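Local coordinates for amidase, hydantoinase/carbamoylase family (Burkholderia ambifaria, PDB 5TP4), which probably hydrolyses N-carbamoyl-L-amino acids, as a zinc-dependent amidase of the peptidase M20 family, at residues A193-H198 with L413-V418; E344-A349 with T405-N410; N72-R77 with P86-S91. All coordinates share one frame; numbering follows the deposited sequence. Where two conformers were deposited one is given.

Interaction 1 of 3, residues A193-H198 with L413-V418; sequences AYFEAH and LARAGV. With ZN (zinc ion), chain P.
Arg415, on the last turn of helix 398-416, lays its aliphatic chain against Ala193 and Phe195 on strand 193-199. Earlier on the helix, Leu413 and Ala414 turn to other neighbours, Leu413 packing on His7 and Leu13 and Ala414 on Leu345 of helix 340-353. Arg415 carries the whole contact. Its CG stands anti to the backbone N (chi1 -175°), which sends the chain off the helix toward the strand. CB lies 4.0 Å from Phe195 CE1, meeting the ring obliquely. CG touches both strand residues, 3.9 Å from Ala193 CB and a little farther from Phe195 CE1. A bend at chi2 then carries the chain past the methyl of Ala193, whose CB is 3.5 Å from Arg415 NE. The ring meets the CB and CG end of Arg415, and the guanidinium, its plane 80° from that of the ring, lies beyond it. NE continues to Asp192, just before the strand segment, in a salt bridge. Beyond Ala416 the helix ends: Gly417 takes a positive phi, while its N still reaches Leu413 O at 2.8 Å. Val418 then begins the short strand 418-420. At the far end of strand 193-199, His198 NE2 binds a zinc ion at 2.4 Å, with His92 and two waters completing the observed coordination. The helix-strand contact itself sits well away from this metal. Its chemistry is divided along a single side chain: the methylenes supply apolar packing, and the partner for the charge comes from Asp192, probably limiting the cost of covering the arginine.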
ATOM      1  N   ALA B 193      13.614 -20.922  38.818  1.00 12.77           N
ATOM      2  CA  ALA B 193      14.028 -19.847  37.927  1.00  7.91           C
ATOM      3  C   ALA B 193      14.027 -20.405  36.521  1.00 10.94           C
ATOM      4  O   ALA B 193      14.138 -21.618  36.322  1.00  9.85           O
ATOM      5  CB  ALA B 193      15.418 -19.298  38.272  1.00  8.93           C
ATOM      6  N   TYR B 194      13.876 -19.504  35.544  1.00  8.55           N
ATOM      7  CA  TYR B 194      13.855 -19.889  34.140  1.00  9.90           C
ATOM      8  C   TYR B 194      14.892 -19.050  33.423  1.00  7.25           C
ATOM      9  O   TYR B 194      14.869 -17.817  33.515  1.00  7.41           O
ATOM     10  CB  TYR B 194      12.476 -19.666  33.511  1.00  8.26           C
ATOM     11  CG  TYR B 194      12.444 -19.929  32.029  1.00  8.50           C
ATOM     12  CD1 TYR B 194      12.284 -21.226  31.553  1.00  8.71           C
ATOM     13  CD2 TYR B 194      12.552 -18.892  31.101  1.00  8.09           C
ATOM     14  CE1 TYR B 194      12.247 -21.480  30.203  1.00  9.77           C
ATOM     15  CE2 TYR B 194      12.545 -19.155  29.733  1.00  8.57           C
ATOM     16  CZ  TYR B 194      12.383 -20.456  29.311  1.00  9.32           C
ATOM     17  OH  TYR B 194      12.340 -20.748  27.957  1.00  8.91           O
ATOM     18  N   PHE B 195      15.790 -19.714  32.701  1.00  8.69           N
ATOM     19  CA  PHE B 195      16.791 -19.024  31.893  1.00  7.27           C
ATOM     20  C   PHE B 195      16.654 -19.427  30.428  1.00  7.66           C
ATOM     21  O   PHE B 195      16.422 -20.597  30.110  1.00 10.55           O
ATOM     22  CB  PHE B 195      18.199 -19.368  32.378  1.00  6.47           C
ATOM     23  CG  PHE B 195      18.555 -18.818  33.735  1.00  9.15           C
ATOM     24  CD1 PHE B 195      18.298 -19.552  34.881  1.00 10.40           C
ATOM     25  CD2 PHE B 195      19.183 -17.583  33.848  1.00  8.25           C
ATOM     26  CE1 PHE B 195      18.639 -19.063  36.126  1.00 12.41           C
ATOM     27  CE2 PHE B 195      19.530 -17.072  35.075  1.00 11.25           C
ATOM     28  CZ  PHE B 195      19.263 -17.804  36.229  1.00 10.31           C
ATOM     29  N   GLU B 196      16.830 -18.467  29.514  1.00  8.39           N
ATOM     30  CA  GLU B 196      16.745 -18.782  28.091  1.00  7.19           C
ATOM     31  C   GLU B 196      17.864 -18.062  27.370  1.00 12.06           C
ATOM     32  O   GLU B 196      17.964 -16.836  27.477  1.00  8.65           O
ATOM     33  CB  GLU B 196      15.387 -18.360  27.511  1.00  9.37           C
ATOM     34  CG  GLU B 196      15.289 -18.553  26.022  1.00  9.27           C
ATOM     35  CD  GLU B 196      13.861 -18.712  25.511  1.00 11.04           C
ATOM     36  OE1 GLU B 196      13.681 -18.851  24.278  1.00 12.23           O
ATOM     37  OE2 GLU B 196      12.918 -18.710  26.338  1.00 12.46           O
ATOM     38  N   ALA B 197      18.697 -18.815  26.647  1.00  7.84           N
ATOM     39  CA  ALA B 197      19.675 -18.200  25.760  1.00  9.30           C
ATOM     40  C   ALA B 197      19.091 -18.094  24.359  1.00  9.54           C
ATOM     41  O   ALA B 197      18.392 -18.999  23.890  1.00  8.99           O
ATOM     42  CB  ALA B 197      20.973 -19.013  25.767  1.00  7.44           C
ATOM     43  N   HIS B 198      19.386 -16.984  23.669  1.00  7.65           N
ATOM     44  CA  HIS B 198      18.812 -16.776  22.343  1.00  8.00           C
ATOM     45  C   HIS B 198      19.694 -15.823  21.551  1.00  8.66           C
ATOM     46  O   HIS B 198      20.362 -14.958  22.121  1.00  9.53           O
ATOM     47  CB  HIS B 198      17.390 -16.188  22.472  1.00  9.86           C
ATOM     48  CG  HIS B 198      16.498 -16.482  21.307  1.00 10.56           C
ATOM     49  ND1 HIS B 198      16.584 -15.798  20.109  1.00 10.38           N
ATOM     50  CD2 HIS B 198      15.501 -17.389  21.152  1.00 13.12           C
ATOM     51  CE1 HIS B 198      15.695 -16.287  19.261  1.00 14.27           C
ATOM     52  NE2 HIS B 198      15.014 -17.237  19.875  1.00 12.58           N
ATOM     53  N   LEU B 413      24.388 -22.312  37.335  1.00 10.63           N
ATOM     54  CA  LEU B 413      25.042 -22.934  38.487  0.54 12.00           C
ATOM     55  C   LEU B 413      24.954 -22.060  39.725  1.00 15.89           C
ATOM     56  O   LEU B 413      24.778 -22.565  40.841  1.00 19.83           O
ATOM     57  CB  LEU B 413      26.507 -23.228  38.182  0.54 15.37           C
ATOM     58  CG  LEU B 413      26.745 -24.443  37.307  0.54  9.07           C
ATOM     59  CD1 LEU B 413      28.222 -24.797  37.299  0.54 10.74           C
ATOM     60  CD2 LEU B 413      25.925 -25.639  37.777  0.54 11.71           C
ATOM     61  N   ALA B 414      25.106 -20.743  39.561  1.00 13.25           N
ATOM     62  CA  ALA B 414      24.949 -19.870  40.714  1.00 15.26           C
ATOM     63  C   ALA B 414      23.546 -20.002  41.293  1.00 16.18           C
ATOM     64  O   ALA B 414      23.375 -20.096  42.512  1.00 13.93           O
ATOM     65  CB  ALA B 414      25.251 -18.415  40.326  1.00 12.40           C
ATOM     66  N   ARG B 415      22.539 -20.091  40.419  1.00 14.18           N
ATOM     67  CA  ARG B 415      21.164 -20.177  40.888  1.00 14.33           C
ATOM     68  C   ARG B 415      20.879 -21.530  41.525  1.00 10.78           C
ATOM     69  O   ARG B 415      20.265 -21.608  42.603  1.00 13.36           O
ATOM     70  CB  ARG B 415      20.212 -19.913  39.719  1.00 11.37           C
ATOM     71  CG  ARG B 415      18.745 -19.861  40.142  1.00 11.25           C
ATOM     72  CD  ARG B 415      18.443 -18.627  41.017  1.00 12.51           C
ATOM     73  NE  ARG B 415      17.009 -18.525  41.267  1.00 15.01           N
ATOM     74  CZ  ARG B 415      16.369 -17.448  41.702  1.00 16.85           C
ATOM     75  NH1 ARG B 415      17.019 -16.321  41.977  1.00 12.62           N
ATOM     76  NH2 ARG B 415      15.049 -17.514  41.847  1.00 14.05           N
ATOM     77  N   ALA B 416      21.344 -22.602  40.893  1.00  9.97           N
ATOM     78  CA  ALA B 416      21.044 -23.946  41.353  1.00 11.14           C
ATOM     79  C   ALA B 416      21.918 -24.400  42.501  1.00 15.07           C
ATOM     80  O   ALA B 416      21.513 -25.300  43.244  1.00 16.77           O
ATOM     81  CB  ALA B 416      21.200 -24.937  40.194  1.00 15.87           C
ATOM     82  N   GLY B 417      23.098 -23.819  42.664  1.00 15.35           N
ATOM     83  CA  GLY B 417      24.008 -24.271  43.688  1.00 15.51           C
ATOM     84  C   GLY B 417      24.750 -25.535  43.287  1.00 21.71           C
ATOM     85  O   GLY B 417      24.329 -26.303  42.426  1.00 17.56           O
ATOM     86  N   VAL B 418      25.898 -25.733  43.914  1.00 20.36           N
ATOM     87  CA  VAL B 418      26.731 -26.899  43.660  1.00 20.30           C
ATOM     88  C   VAL B 418      26.777 -27.704  44.946  1.00 27.24           C
ATOM     89  O   VAL B 418      27.176 -27.184  45.995  1.00 33.71           O
ATOM     90  CB  VAL B 418      28.139 -26.504  43.189  1.00 24.35           C
ATOM     91  CG1 VAL B 418      29.015 -27.736  43.034  1.00 32.97           C
ATOM     92  CG2 VAL B 418      28.047 -25.756  41.894  1.00 27.25           C
TER
HETATM   93 ZN    ZN P 501      12.990 -18.039  18.866  0.54 24.25          ZN
HETATM   94  O   HOH W   1      11.996 -17.569  21.045  1.00 13.31           O
HETATM   95  O   HOH W   2      11.420 -16.728  17.890  1.00 37.44           O

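Interaction 2 of 3, residues E344-A349 with T405-N410; sequences ELVARA and TNVLLN
Val346 and Val407 meet through their CG1 methyls, 3.9 Å apart, with the two side chains crossing at about a right angle. In both valines CG1 is anti to the backbone N (173° in Val346, 167° in Val407), which turns this branch into the helix interface. The same Val407 CG1 also rests 3.6 Å from the carbonyl O of Val346, so the branch fits against backbone as well as side chain. One turn on, Ala349 points its CB toward the other helix. That methyl sits 4.0 Å from Val407 CG1 and 3.7 Å from Val407 O, and Asn410 CB approaches it from the next turn, again at 4.0 Å. The small alanine lets the backbones come close, with Ala349 CA only 5.2 Å from Val407 CA and the segment axes 8.5 Å apart at 125°. Asn410 touches with CB while its amide turns back along its own helix: ND2 donates almost straight to Asn406 O at 3.0 Å. Asn410 ND2 also reaches Leu13 O, and OD1 is hydrogen-bonded to His7 NE2, tying in the N-terminal region. Both valines pack on Val380 of strand 377-382. This is the helix-on-sheet layering of the α/β catalytic domain of M20 zinc hydrolases, here with helices 340-353 and 398-416 packed together over the central sheet.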
ATOM      1  N   GLU B 344      20.889 -10.270  37.277  1.00 10.60           N
ATOM      2  CA  GLU B 344      22.182  -9.974  37.892  0.55  9.71           C
ATOM      3  C   GLU B 344      23.124 -11.170  37.811  1.00 11.05           C
ATOM      4  O   GLU B 344      24.340 -10.994  37.714  1.00 11.32           O
ATOM      5  CB  GLU B 344      21.979  -9.529  39.345  0.55 10.71           C
ATOM      6  CG  GLU B 344      23.258  -9.289  40.132  0.55 12.94           C
ATOM      7  CD  GLU B 344      22.973  -8.909  41.586  0.55 16.99           C
ATOM      8  OE1 GLU B 344      22.148  -8.001  41.772  0.55 20.68           O
ATOM      9  OE2 GLU B 344      23.527  -9.533  42.526  0.55 14.26           O
ATOM     10  N   LEU B 345      22.589 -12.403  37.845  1.00 10.70           N
ATOM     11  CA  LEU B 345      23.475 -13.559  37.699  1.00  8.24           C
ATOM     12  C   LEU B 345      24.083 -13.599  36.302  1.00 10.56           C
ATOM     13  O   LEU B 345      25.249 -13.979  36.124  1.00 10.12           O
ATOM     14  CB  LEU B 345      22.710 -14.858  37.957  1.00  9.66           C
ATOM     15  CG  LEU B 345      22.180 -15.023  39.390  1.00 11.72           C
ATOM     16  CD1 LEU B 345      21.407 -16.332  39.518  1.00 11.85           C
ATOM     17  CD2 LEU B 345      23.322 -14.981  40.424  1.00 13.49           C
ATOM     18  N   VAL B 346      23.276 -13.268  35.285  1.00 10.07           N
ATOM     19  CA  VAL B 346      23.779 -13.202  33.917  1.00  9.50           C
ATOM     20  C   VAL B 346      24.901 -12.183  33.819  1.00 10.48           C
ATOM     21  O   VAL B 346      25.970 -12.455  33.246  1.00 10.96           O
ATOM     22  CB  VAL B 346      22.629 -12.876  32.948  1.00  8.13           C
ATOM     23  CG1 VAL B 346      23.160 -12.635  31.523  1.00  9.98           C
ATOM     24  CG2 VAL B 346      21.639 -14.025  32.927  1.00  9.32           C
ATOM     25  N   ALA B 347      24.669 -10.991  34.368  1.00 10.76           N
ATOM     26  CA  ALA B 347      25.674  -9.938  34.343  1.00  8.74           C
ATOM     27  C   ALA B 347      26.945 -10.387  35.050  1.00  9.51           C
ATOM     28  O   ALA B 347      28.052 -10.192  34.544  1.00 12.33           O
ATOM     29  CB  ALA B 347      25.110  -8.665  34.992  1.00 11.56           C
ATOM     30  N   ARG B 348      26.804 -10.994  36.234  1.00  8.88           N
ATOM     31  CA  ARG B 348      27.992 -11.364  36.988  1.00  9.88           C
ATOM     32  C   ARG B 348      28.797 -12.420  36.244  1.00 11.09           C
ATOM     33  O   ARG B 348      30.035 -12.405  36.292  1.00 10.31           O
ATOM     34  CB  ARG B 348      27.626 -11.871  38.392  1.00 12.44           C
ATOM     35  CG  ARG B 348      26.996 -10.843  39.314  1.00 12.91           C
ATOM     36  CD  ARG B 348      26.660 -11.500  40.692  1.00 16.40           C
ATOM     37  NE  ARG B 348      26.205 -10.507  41.665  1.00 13.68           N
ATOM     38  CZ  ARG B 348      27.027  -9.829  42.469  1.00 24.23           C
ATOM     39  NH1 ARG B 348      28.349 -10.046  42.440  1.00 18.22           N
ATOM     40  NH2 ARG B 348      26.533  -8.934  43.310  1.00 21.22           N
ATOM     41  N   ALA B 349      28.119 -13.360  35.571  1.00  8.55           N
ATOM     42  CA  ALA B 349      28.855 -14.370  34.818  1.00  8.54           C
ATOM     43  C   ALA B 349      29.607 -13.724  33.669  1.00 10.50           C
ATOM     44  O   ALA B 349      30.790 -14.037  33.431  1.00 11.74           O
ATOM     45  CB  ALA B 349      27.914 -15.464  34.311  1.00  6.92           C
ATOM     46  N   THR B 405      26.985 -19.502  26.062  1.00  9.62           N
ATOM     47  CA  THR B 405      26.687 -20.697  26.845  1.00  8.27           C
ATOM     48  C   THR B 405      27.540 -20.773  28.113  1.00 11.78           C
ATOM     49  O   THR B 405      27.066 -21.278  29.140  1.00 10.92           O
ATOM     50  CB  THR B 405      26.854 -21.938  25.985  1.00  9.83           C
ATOM     51  OG1 THR B 405      26.161 -21.726  24.753  1.00 12.84           O
ATOM     52  CG2 THR B 405      26.247 -23.187  26.646  1.00  8.56           C
ATOM     53  N   ASN B 406      28.779 -20.282  28.074  1.00 10.11           N
ATOM     54  CA  ASN B 406      29.552 -20.137  29.311  1.00  7.74           C
ATOM     55  C   ASN B 406      28.825 -19.254  30.313  1.00 11.79           C
ATOM     56  O   ASN B 406      28.821 -19.541  31.520  1.00 12.44           O
ATOM     57  CB  ASN B 406      30.935 -19.568  29.024  1.00  8.13           C
ATOM     58  CG  ASN B 406      31.851 -20.586  28.378  1.00  9.33           C
ATOM     59  OD1 ASN B 406      31.630 -21.802  28.488  1.00 12.79           O
ATOM     60  ND2 ASN B 406      32.911 -20.099  27.730  1.00 12.72           N
ATOM     61  N   VAL B 407      28.209 -18.166  29.835  1.00 10.60           N
ATOM     62  CA  VAL B 407      27.457 -17.291  30.734  1.00  9.08           C
ATOM     63  C   VAL B 407      26.218 -18.007  31.247  1.00  8.46           C
ATOM     64  O   VAL B 407      25.911 -17.969  32.450  1.00  8.35           O
ATOM     65  CB  VAL B 407      27.094 -15.974  30.023  1.00  8.38           C
ATOM     66  CG1 VAL B 407      26.044 -15.199  30.841  1.00  8.66           C
ATOM     67  CG2 VAL B 407      28.362 -15.119  29.840  1.00  8.20           C
ATOM     68  N   LEU B 408      25.486 -18.680  30.352  1.00  9.15           N
ATOM     69  CA  LEU B 408      24.307 -19.436  30.770  1.00  5.81           C
ATOM     70  C   LEU B 408      24.674 -20.461  31.825  1.00 11.73           C
ATOM     71  O   LEU B 408      24.006 -20.588  32.858  1.00 10.44           O
ATOM     72  CB  LEU B 408      23.680 -20.131  29.564  1.00  7.54           C
ATOM     73  CG  LEU B 408      22.441 -21.013  29.863  1.00  8.82           C
ATOM     74  CD1 LEU B 408      21.280 -20.082  30.319  1.00 10.04           C
ATOM     75  CD2 LEU B 408      22.058 -21.819  28.632  1.00  8.27           C
ATOM     76  N   LEU B 409      25.753 -21.199  31.579  1.00 10.15           N
ATOM     77  CA  LEU B 409      26.176 -22.245  32.502  1.00 10.21           C
ATOM     78  C   LEU B 409      26.423 -21.682  33.882  1.00  9.72           C
ATOM     79  O   LEU B 409      26.033 -22.280  34.893  1.00 11.15           O
ATOM     80  CB  LEU B 409      27.462 -22.891  31.972  1.00 12.55           C
ATOM     81  CG  LEU B 409      28.281 -23.748  32.932  1.00 13.95           C
ATOM     82  CD1 LEU B 409      27.537 -25.066  33.259  1.00  8.74           C
ATOM     83  CD2 LEU B 409      29.645 -24.053  32.277  1.00 13.24           C
ATOM     84  N   ASN B 410      27.141 -20.560  33.955  1.00  9.45           N
ATOM     85  CA  ASN B 410      27.564 -20.102  35.265  1.00  8.84           C
ATOM     86  C   ASN B 410      26.455 -19.347  35.978  1.00 10.67           C
ATOM     87  O   ASN B 410      26.409 -19.361  37.214  1.00 10.62           O
ATOM     88  CB  ASN B 410      28.837 -19.266  35.145  1.00  9.54           C
ATOM     89  CG  ASN B 410      30.064 -20.137  35.041  1.00 11.86           C
ATOM     90  OD1 ASN B 410      30.631 -20.519  36.059  1.00 13.84           O
ATOM     91  ND2 ASN B 410      30.448 -20.524  33.799  1.00 11.98           N
TER

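Interaction 3 of 3, residues N72-R77 with P86-S91; sequences NLFARR and PVLIGS. With EDO (1,2-ethanediol), chain U.
Phe74 and Leu88 touch across an intervening strand of the mixed central sheet in the α/β catalytic domain. Strands 73-77 and 87-91 run antiparallel to each other but are not neighbours: strand 129-133 lies between them, antiparallel to the first and parallel to the second. This spacing leaves Phe74 CA 9.0 Å from Gly90 CA, so contact is left to side chains reaching over the middle strand. From CB the Phe74 chain places CG anti to the carbonyl carbon (chi1 -69°), and the ring swings over strand 129-133, resting on Glu130 and Val132. CD2 is the first ring atom to come near the other segment, 4.1 Å from Leu88 CD1. CE2, the next atom along this rim, is the closest. The methyl approaches the ring at its edge, near the plane, and the two side chains cross at roughly a right angle. Leu88 itself packs on Glu130 and Val132, so both residues share the same floor. Two residues along strand 73-77, Arg76 bends at chi2 and brings NH1 to 4.2 Å from Pro86 CB, a loose contact beside the polar partners that hold the guanidinium: NE pairs with Asp78 and NH1 with Glu130 in salt bridges. An ethanediol, probably from the crystallisation liquor, sits by the end of this strand, where its O2 donates to Arg76 O at 3.2 Å. The apolar part of the contact comes down to one methyl against one rim, Leu88 CD1 lying 4.0 Å from Phe74 CE2.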
ATOM      1  N   ASN B  72       4.948 -30.149  25.636  1.00  9.84           N
ATOM      2  CA  ASN B  72       6.179 -29.502  26.092  1.00  9.08           C
ATOM      3  C   ASN B  72       7.151 -30.600  26.496  1.00 12.95           C
ATOM      4  O   ASN B  72       6.759 -31.561  27.166  1.00  9.69           O
ATOM      5  CB  ASN B  72       5.922 -28.570  27.269  1.00 10.54           C
ATOM      6  CG  ASN B  72       5.077 -27.347  26.905  1.00  8.22           C
ATOM      7  OD1 ASN B  72       5.253 -26.739  25.851  1.00  9.84           O
ATOM      8  ND2 ASN B  72       4.171 -26.963  27.813  1.00  8.86           N
ATOM      9  N   LEU B  73       8.398 -30.495  26.039  1.00 10.49           N
ATOM     10  CA  LEU B  73       9.391 -31.569  26.142  1.00  8.82           C
ATOM     11  C   LEU B  73      10.403 -31.204  27.221  1.00 13.80           C
ATOM     12  O   LEU B  73      11.111 -30.201  27.089  1.00 10.22           O
ATOM     13  CB  LEU B  73      10.089 -31.770  24.790  1.00  9.58           C
ATOM     14  CG  LEU B  73      11.105 -32.907  24.590  1.00 11.16           C
ATOM     15  CD1 LEU B  73      10.543 -34.290  24.962  1.00  9.25           C
ATOM     16  CD2 LEU B  73      11.530 -32.917  23.123  1.00  8.73           C
ATOM     17  N   PHE B  74      10.471 -32.017  28.283  1.00 11.04           N
ATOM     18  CA  PHE B  74      11.301 -31.752  29.454  1.00 11.52           C
ATOM     19  C   PHE B  74      12.348 -32.827  29.653  1.00 10.13           C
ATOM     20  O   PHE B  74      12.023 -34.011  29.675  1.00 13.90           O
ATOM     21  CB  PHE B  74      10.457 -31.728  30.725  1.00  8.79           C
ATOM     22  CG  PHE B  74       9.539 -30.557  30.790  1.00 11.25           C
ATOM     23  CD1 PHE B  74       8.262 -30.645  30.241  1.00 12.76           C
ATOM     24  CD2 PHE B  74       9.950 -29.368  31.383  1.00 12.85           C
ATOM     25  CE1 PHE B  74       7.418 -29.553  30.297  1.00 10.30           C
ATOM     26  CE2 PHE B  74       9.090 -28.270  31.448  1.00 13.34           C
ATOM     27  CZ  PHE B  74       7.836 -28.361  30.885  1.00 12.36           C
ATOM     28  N   ALA B  75      13.586 -32.417  29.858  1.00  7.18           N
ATOM     29  CA  ALA B  75      14.657 -33.336  30.240  1.00  7.39           C
ATOM     30  C   ALA B  75      15.112 -32.964  31.647  1.00  9.66           C
ATOM     31  O   ALA B  75      15.328 -31.779  31.945  1.00 13.53           O
ATOM     32  CB  ALA B  75      15.836 -33.253  29.264  1.00  7.22           C
ATOM     33  N   ARG B  76      15.265 -33.966  32.510  1.00  8.34           N
ATOM     34  CA  ARG B  76      15.485 -33.743  33.934  1.00 11.70           C
ATOM     35  C   ARG B  76      16.842 -34.268  34.373  1.00 13.84           C
ATOM     36  O   ARG B  76      17.204 -35.405  34.059  1.00 12.01           O
ATOM     37  CB  ARG B  76      14.388 -34.436  34.735  1.00 11.62           C
ATOM     38  CG  ARG B  76      14.639 -34.534  36.237  1.00 14.56           C
ATOM     39  CD  ARG B  76      14.365 -33.247  36.969  1.00 19.63           C
ATOM     40  NE  ARG B  76      14.402 -33.519  38.409  1.00 18.56           N
ATOM     41  CZ  ARG B  76      13.651 -32.912  39.316  1.00 15.48           C
ATOM     42  NH1 ARG B  76      12.795 -31.960  38.953  1.00 17.36           N
ATOM     43  NH2 ARG B  76      13.783 -33.255  40.593  1.00 18.99           N
ATOM     44  N   ARG B  77      17.582 -33.441  35.119  1.00  8.34           N
ATOM     45  CA  ARG B  77      18.805 -33.847  35.806  1.00  8.75           C
ATOM     46  C   ARG B  77      18.635 -33.540  37.289  1.00 10.88           C
ATOM     47  O   ARG B  77      18.700 -32.376  37.687  1.00 12.79           O
ATOM     48  CB  ARG B  77      20.025 -33.104  35.255  1.00  8.46           C
ATOM     49  CG  ARG B  77      21.362 -33.562  35.837  1.00 10.74           C
ATOM     50  CD  ARG B  77      22.486 -32.781  35.150  1.00 11.40           C
ATOM     51  NE  ARG B  77      23.807 -33.405  35.273  1.00 13.91           N
ATOM     52  CZ  ARG B  77      24.686 -33.149  36.238  1.00 17.54           C
ATOM     53  NH1 ARG B  77      24.380 -32.315  37.232  1.00 13.84           N
ATOM     54  NH2 ARG B  77      25.877 -33.735  36.209  1.00 16.14           N
ATOM     55  N   PRO B  86      13.021 -27.100  40.224  1.00 10.70           N
ATOM     56  CA  PRO B  86      14.154 -27.034  39.294  1.00 11.46           C
ATOM     57  C   PRO B  86      14.448 -25.620  38.807  1.00 10.69           C
ATOM     58  O   PRO B  86      13.590 -24.734  38.774  1.00 12.55           O
ATOM     59  CB  PRO B  86      13.696 -27.931  38.136  1.00 14.33           C
ATOM     60  CG  PRO B  86      12.190 -27.776  38.123  1.00 12.34           C
ATOM     61  CD  PRO B  86      11.812 -27.654  39.589  1.00 11.60           C
ATOM     62  N   VAL B  87      15.702 -25.444  38.410  1.00  9.45           N
ATOM     63  CA  VAL B  87      16.107 -24.345  37.554  1.00 10.30           C
ATOM     64  C   VAL B  87      15.935 -24.846  36.130  1.00  9.28           C
ATOM     65  O   VAL B  87      16.477 -25.897  35.769  1.00 10.83           O
ATOM     66  CB  VAL B  87      17.556 -23.933  37.834  1.00  8.22           C
ATOM     67  CG1 VAL B  87      18.013 -22.897  36.773  1.00 10.84           C
ATOM     68  CG2 VAL B  87      17.668 -23.424  39.256  1.00  8.89           C
ATOM     69  N   LEU B  88      15.171 -24.106  35.329  1.00  7.87           N
ATOM     70  CA  LEU B  88      14.741 -24.564  34.016  1.00  9.85           C
ATOM     71  C   LEU B  88      15.470 -23.740  32.972  1.00 13.20           C
ATOM     72  O   LEU B  88      15.495 -22.516  33.065  1.00 14.63           O
ATOM     73  CB  LEU B  88      13.221 -24.409  33.901  1.00 14.51           C
ATOM     74  CG  LEU B  88      12.348 -24.905  32.758  1.00 20.94           C
ATOM     75  CD1 LEU B  88      12.499 -26.409  32.489  1.00 21.36           C
ATOM     76  CD2 LEU B  88      10.919 -24.562  33.120  1.00 15.84           C
ATOM     77  N   ILE B  89      16.076 -24.421  32.000  1.00 11.07           N
ATOM     78  CA  ILE B  89      16.711 -23.798  30.844  1.00  8.05           C
ATOM     79  C   ILE B  89      15.844 -24.142  29.650  1.00  8.02           C
ATOM     80  O   ILE B  89      15.647 -25.323  29.365  1.00 10.66           O
ATOM     81  CB  ILE B  89      18.126 -24.349  30.621  1.00  9.78           C
ATOM     82  CG1 ILE B  89      19.034 -24.059  31.821  1.00 15.85           C
ATOM     83  CG2 ILE B  89      18.724 -23.818  29.296  1.00  9.26           C
ATOM     84  CD1 ILE B  89      20.431 -24.683  31.651  1.00 14.58           C
ATOM     85  N   GLY B  90      15.350 -23.147  28.919  1.00 10.94           N
ATOM     86  CA  GLY B  90      14.428 -23.458  27.847  1.00  9.88           C
ATOM     87  C   GLY B  90      14.652 -22.624  26.605  1.00 10.79           C
ATOM     88  O   GLY B  90      15.351 -21.611  26.619  1.00 12.35           O
ATOM     89  N   SER B  91      14.034 -23.099  25.525  1.00 11.60           N
ATOM     90  CA  SER B  91      13.745 -22.328  24.322  1.00 11.86           C
ATOM     91  C   SER B  91      12.823 -23.216  23.483  1.00 10.24           C
ATOM     92  O   SER B  91      11.920 -23.848  24.053  1.00 11.20           O
ATOM     93  CB  SER B  91      15.023 -21.911  23.589  1.00 11.44           C
ATOM     94  OG  SER B  91      14.750 -20.788  22.751  1.00 11.23           O
TER
HETATM   95  C1  EDO U 506      19.809 -38.031  36.646  1.00 30.80           C
HETATM   96  O1  EDO U 506      20.523 -36.945  36.034  1.00 27.67           O
HETATM   97  C2  EDO U 506      18.416 -38.088  36.048  1.00 26.72           C
HETATM   98  O2  EDO U 506      17.638 -37.111  36.737  1.00 23.03           O

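In the fold
From the N terminus, interaction 3 comes first and closes a short loop: eight residues, without helix or strand, separate its two segments within the central sheet. The chain then reaches strand 193-199, which opens interaction 1, a long loop that closes only near the C terminus. Interaction 2 is nested inside it, and both end on helix 398-416. Interactions 3 and 1 follow in series, joined where strands 87-91 and 193-199 pair side by side, Phe195 N lying 2.8 Å from Leu88 O. Leu408 ties all three, its methyls packing on Phe195, Ala197 and Ile89. Interactions 1 and 2 join helices 398-416 and 340-353 to the sheet that interaction 3 spans from strand to strand.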